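Local coordinates for 4-oxalocrotonate decarboxylase NahK (PDB 5D2K), which catalyses the metal-assisted decarboxylation of (3E)-2-oxohex-3-enedioate to 2-oxopent-4-enoate and carbon dioxide in the bacterial breakdown of naphthalene, at residues Glu202-Ser216 with Phe236-Val248. The protein carries 1 engineered substitution. Sequence-based numbering, arbitrary orientation.
Sequences ELGAGAAVLGHPLSS and FIMTGGITAAVPV. With OOG (2-oxoadipic acid), chain D.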
loop_
_atom_site.group_PDB
_atom_site.type_symbol
_atom_site.label_atom_id
_atom_site.label_comp_id
_atom_site.label_asym_id
_atom_site.label_seq_id
_atom_site.Cartn_x
_atom_site.Cartn_y
_atom_site.Cartn_z
ATOM N N GLU A 202 6.642 1.142 -17.655
ATOM C CA GLU A 202 5.668 0.109 -17.290
ATOM C C GLU A 202 4.280 0.559 -17.703
ATOM O O GLU A 202 4.016 1.756 -17.787
ATOM C CB GLU A 202 5.658 -0.176 -15.775
ATOM C CG GLU A 202 6.957 -0.728 -15.179
ATOM C CD GLU A 202 7.283 -2.149 -15.620
ATOM O OE1 GLU A 202 6.402 -2.835 -16.184
ATOM O OE2 GLU A 202 8.431 -2.583 -15.389
ATOM N N LEU A 203 3.390 -0.396 -17.943
ATOM C CA LEU A 203 1.986 -0.069 -18.154
ATOM C C LEU A 203 1.113 -1.262 -17.766
ATOM O O LEU A 203 1.597 -2.388 -17.617
ATOM C CB LEU A 203 1.725 0.375 -19.604
ATOM C CG LEU A 203 2.287 -0.394 -20.800
ATOM C CD1 LEU A 203 1.654 -1.777 -20.932
ATOM C CD2 LEU A 203 2.046 0.443 -22.063
ATOM N N GLY A 204 -0.177 -1.006 -17.586
ATOM C CA GLY A 204 -1.100 -2.062 -17.217
ATOM C C GLY A 204 -2.525 -1.547 -17.149
ATOM O O GLY A 204 -2.799 -0.373 -17.424
ATOM N N ALA A 205 -3.441 -2.437 -16.793
ATOM C CA ALA A 205 -4.831 -2.049 -16.635
ATOM C C ALA A 205 -5.314 -2.410 -15.241
ATOM O O ALA A 205 -4.745 -3.287 -14.580
ATOM C CB ALA A 205 -5.703 -2.713 -17.695
ATOM N N GLY A 206 -6.368 -1.724 -14.804
ATOM C CA GLY A 206 -6.923 -1.949 -13.475
ATOM C C GLY A 206 -7.263 -3.403 -13.202
ATOM O O GLY A 206 -7.139 -3.874 -12.077
ATOM N N ALA A 207 -7.664 -4.131 -14.243
ATOM C CA ALA A 207 -8.020 -5.543 -14.083
ATOM C C ALA A 207 -6.890 -6.389 -13.494
ATOM O O ALA A 207 -7.136 -7.464 -12.949
ATOM C CB ALA A 207 -8.456 -6.120 -15.421
ATOM N N ALA A 208 -5.652 -5.908 -13.588
ATOM C CA ALA A 208 -4.516 -6.609 -12.991
ATOM C C ALA A 208 -4.680 -6.790 -11.474
ATOM O O ALA A 208 -4.159 -7.735 -10.893
ATOM C CB ALA A 208 -3.223 -5.866 -13.299
ATOM N N VAL A 209 -5.421 -5.889 -10.847
ATOM C CA VAL A 209 -5.692 -5.978 -9.416
ATOM C C VAL A 209 -6.863 -6.936 -9.161
ATOM O O VAL A 209 -8.019 -6.526 -9.159
ATOM C CB VAL A 209 -5.987 -4.566 -8.848
ATOM C CG1 VAL A 209 -6.288 -4.607 -7.347
ATOM C CG2 VAL A 209 -4.808 -3.645 -9.135
ATOM N N LEU A 210 -6.547 -8.220 -8.990
ATOM C CA LEU A 210 -7.536 -9.258 -8.656
ATOM C C LEU A 210 -8.695 -9.378 -9.642
ATOM O O LEU A 210 -9.765 -9.880 -9.290
ATOM C CB LEU A 210 -8.098 -9.014 -7.252
ATOM C CG LEU A 210 -7.111 -9.149 -6.095
ATOM C CD1 LEU A 210 -7.761 -8.760 -4.776
ATOM C CD2 LEU A 210 -6.566 -10.570 -6.007
ATOM N N GLY A 211 -8.498 -8.937 -10.882
ATOM C CA GLY A 211 -9.565 -8.973 -11.868
ATOM C C GLY A 211 -10.395 -7.701 -11.906
ATOM O O GLY A 211 -11.057 -7.405 -12.898
ATOM N N HIS A 212 -10.372 -6.956 -10.800
ATOM C CA HIS A 212 -11.130 -5.714 -10.670
ATOM C C HIS A 212 -10.675 -5.008 -9.398
ATOM O O HIS A 212 -10.703 -5.617 -8.342
ATOM C CB HIS A 212 -12.637 -5.981 -10.584
ATOM C CG HIS A 212 -13.471 -4.796 -10.939
ATOM N ND1 HIS A 212 -13.488 -3.636 -10.190
ATOM C CD2 HIS A 212 -14.313 -4.584 -11.980
ATOM C CE1 HIS A 212 -14.300 -2.763 -10.760
ATOM N NE2 HIS A 212 -14.804 -3.312 -11.851
ATOM N N PRO A 213 -10.270 -3.724 -9.484
ATOM C CA PRO A 213 -9.821 -3.072 -8.241
ATOM C C PRO A 213 -10.838 -3.121 -7.082
ATOM O O PRO A 213 -10.444 -3.155 -5.906
ATOM C CB PRO A 213 -9.561 -1.628 -8.696
ATOM C CG PRO A 213 -9.072 -1.794 -10.106
ATOM C CD PRO A 213 -10.000 -2.883 -10.668
ATOM N N LEU A 214 -12.129 -3.155 -7.395
ATOM C CA LEU A 214 -13.122 -3.210 -6.322
ATOM C C LEU A 214 -13.099 -4.574 -5.605
ATOM O O LEU A 214 -13.523 -4.678 -4.450
ATOM C CB LEU A 214 -14.517 -2.893 -6.869
ATOM C CG LEU A 214 -14.708 -1.462 -7.375
ATOM C CD1 LEU A 214 -16.165 -1.201 -7.726
ATOM C CD2 LEU A 214 -14.203 -0.438 -6.343
ATOM N N SER A 215 -12.574 -5.612 -6.262
ATOM C CA SER A 215 -12.420 -6.908 -5.587
ATOM C C SER A 215 -11.360 -6.827 -4.500
ATOM O O SER A 215 -11.404 -7.557 -3.513
ATOM C CB SER A 215 -12.063 -8.017 -6.585
ATOM O OG SER A 215 -13.163 -8.281 -7.457
ATOM N N SER A 216 -10.391 -5.938 -4.696
ATOM C CA SER A 216 -9.385 -5.694 -3.681
ATOM C C SER A 216 -10.002 -5.073 -2.425
ATOM O O SER A 216 -9.619 -5.413 -1.294
ATOM C CB SER A 216 -8.296 -4.787 -4.256
ATOM O OG SER A 216 -7.249 -4.620 -3.316
ATOM N N PHE A 236 -9.858 6.193 2.685
ATOM C CA PHE A 236 -9.051 6.181 1.461
ATOM C C PHE A 236 -8.356 4.829 1.367
ATOM O O PHE A 236 -7.693 4.408 2.310
ATOM C CB PHE A 236 -8.052 7.345 1.506
ATOM C CG PHE A 236 -7.035 7.375 0.388
ATOM C CD1 PHE A 236 -7.329 7.975 -0.823
ATOM C CD2 PHE A 236 -5.752 6.908 0.595
ATOM C CE1 PHE A 236 -6.366 8.056 -1.827
ATOM C CE2 PHE A 236 -4.790 6.986 -0.406
ATOM C CZ PHE A 236 -5.106 7.555 -1.617
ATOM N N ILE A 237 -8.536 4.140 0.235
ATOM C CA ILE A 237 -7.956 2.807 0.021
ATOM C C ILE A 237 -7.147 2.736 -1.265
ATOM O O ILE A 237 -7.687 2.949 -2.351
ATOM C CB ILE A 237 -9.047 1.708 -0.055
ATOM C CG1 ILE A 237 -9.996 1.781 1.140
ATOM C CG2 ILE A 237 -8.412 0.315 -0.185
ATOM C CD1 ILE A 237 -11.199 0.861 0.975
ATOM N N MET A 238 -5.868 2.397 -1.151
ATOM C CA MET A 238 -5.032 2.150 -2.328
ATOM C C MET A 238 -5.150 0.678 -2.681
ATOM O O MET A 238 -4.794 -0.172 -1.867
ATOM C CB MET A 238 -3.573 2.524 -2.053
ATOM C CG MET A 238 -3.380 3.985 -1.726
ATOM S SD MET A 238 -1.629 4.417 -1.547
ATOM C CE MET A 238 -0.944 3.767 -3.021
ATOM N N THR A 239 -5.643 0.357 -3.877
ATOM C CA THR A 239 -6.100 -1.011 -4.108
ATOM C C THR A 239 -5.036 -1.972 -4.613
ATOM O O THR A 239 -5.277 -3.180 -4.645
ATOM C CB THR A 239 -7.316 -1.045 -5.085
ATOM O OG1 THR A 239 -6.959 -0.494 -6.359
ATOM C CG2 THR A 239 -8.513 -0.266 -4.500
ATOM N N GLY A 240 -3.849 -1.465 -4.968
ATOM C CA GLY A 240 -2.746 -2.340 -5.360
ATOM C C GLY A 240 -1.970 -1.919 -6.602
ATOM O O GLY A 240 -2.489 -1.271 -7.503
ATOM N N GLY A 241 -0.698 -2.295 -6.637
ATOM C CA GLY A 241 0.149 -1.954 -7.768
ATOM C C GLY A 241 -0.350 -2.650 -9.012
ATOM O O GLY A 241 -0.508 -3.880 -9.038
ATOM N N ILE A 242 -0.614 -1.861 -10.043
ATOM C CA ILE A 242 -1.133 -2.405 -11.286
ATOM C C ILE A 242 0.018 -3.053 -12.058
ATOM O O ILE A 242 -0.161 -4.073 -12.729
ATOM C CB ILE A 242 -1.856 -1.313 -12.093
ATOM C CG1 ILE A 242 -3.186 -0.977 -11.397
ATOM C CG2 ILE A 242 -2.139 -1.777 -13.519
ATOM C CD1 ILE A 242 -3.851 0.322 -11.826
ATOM N N THR A 243 1.215 -2.496 -11.906
ATOM C CA THR A 243 2.393 -3.021 -12.588
ATOM C C THR A 243 3.502 -3.341 -11.605
ATOM O O THR A 243 3.387 -3.068 -10.410
ATOM C CB THR A 243 2.963 -2.022 -13.604
ATOM O OG1 THR A 243 3.652 -0.979 -12.906
ATOM C CG2 THR A 243 1.869 -1.419 -14.459
ATOM N N ALA A 244 4.597 -3.886 -12.123
ATOM C CA ALA A 244 5.794 -4.052 -11.325
ATOM C C ALA A 244 6.291 -2.689 -10.850
ATOM O O ALA A 244 6.137 -1.676 -11.534
ATOM C CB ALA A 244 6.874 -4.771 -12.121
ATOM N N ALA A 245 6.882 -2.685 -9.669
ATOM C CA ALA A 245 7.451 -1.482 -9.078
ATOM C C ALA A 245 8.792 -1.118 -9.737
ATOM O O ALA A 245 9.528 -1.996 -10.197
ATOM C CB ALA A 245 7.616 -1.680 -7.586
ATOM N N VAL A 246 9.088 0.177 -9.791
ATOM C CA VAL A 246 10.262 0.699 -10.493
ATOM C C VAL A 246 11.120 1.523 -9.536
ATOM O O VAL A 246 10.612 2.410 -8.861
ATOM C CB VAL A 246 9.832 1.557 -11.685
ATOM C CG1 VAL A 246 11.008 2.322 -12.282
ATOM C CG2 VAL A 246 9.129 0.688 -12.742
ATOM N N PRO A 247 12.432 1.238 -9.472
ATOM C CA PRO A 247 13.282 1.999 -8.548
ATOM C C PRO A 247 13.374 3.495 -8.912
ATOM O O PRO A 247 13.296 3.878 -10.089
ATOM C CB PRO A 247 14.649 1.310 -8.673
ATOM C CG PRO A 247 14.614 0.609 -9.981
ATOM C CD PRO A 247 13.187 0.236 -10.247
ATOM N N VAL A 248 13.473 4.336 -7.886
ATOM C CA VAL A 248 13.656 5.772 -8.085
ATOM C C VAL A 248 14.830 6.251 -7.238
ATOM O O VAL A 248 15.173 5.636 -6.219
ATOM C CB VAL A 248 12.388 6.586 -7.736
ATOM C CG1 VAL A 248 11.318 6.384 -8.813
ATOM C CG2 VAL A 248 11.876 6.214 -6.343
HETATM C C2 OOG D . 4.967 -4.922 -0.549
HETATM C C3 OOG D . 4.010 -3.814 -0.955
HETATM C C4 OOG D . 2.987 -4.323 -1.948
HETATM C C6 OOG D . 1.438 -3.416 -3.840
HETATM O O4 OOG D . 0.774 -2.472 -4.328
HETATM O O3 OOG D . 1.505 -4.525 -4.426
HETATM C C5 OOG D . 2.175 -3.194 -2.542
HETATM C C1 OOG D . 6.231 -4.849 -1.384
HETATM O O1 OOG D . 7.351 -4.616 -0.842
HETATM O O2 OOG D . 6.157 -5.030 -2.627
HETATM O O5 OOG D . 2.084 -2.104 -2.019
HETATM O O HOH W 1 4.590 -5.161 -14.824
HETATM O O HOH W 2 10.116 -2.992 -13.018
#
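The chain between strands 236-238 and 246-247, which brings Gly240 and Gly241 to the 2-oxoadipate pocket of this FAA hydrolase-type fold, is backed by the end of strand 199-205, the turns after it and the first turn of helix 213-225; Ser216, Val209 and Glu202 meet it along its length. At one end Ser216 OG donates to Thr239 O over 2.8 Å, arriving in the carbonyl plane on a lone pair. Val209 CG1 presses on the same oxygen, while its CG2 branch lies 3.9 Å from Ile242 CG1, the two side chains crossing nearly at a right angle. Ile242 sends CG2 to 3.2 Å from Ala205 O, and Thr243 CG2 abuts Leu203 O. Glu202 CG, set anti to its carbonyl carbon (chi1 -63°), lies 3.6 Å from Val246 CG2; the bend at chi2 (-69°) then turns the carboxylate, which reaches Ala244 N and Ala245 O through two waters. Gly241 N donates to O4 of 2-oxoadipate over 2.7 Å, with an N-H...O angle of 137°. Thr239 OG1 bonds to Ile117 O of strand 112-121, whose Glu114 and Glu116, with Glu147, bind the magnesium; Ile242 and Thr243 touch strand 191-196, in the sheet that ends in 199-205, so this chain packs between two sheets.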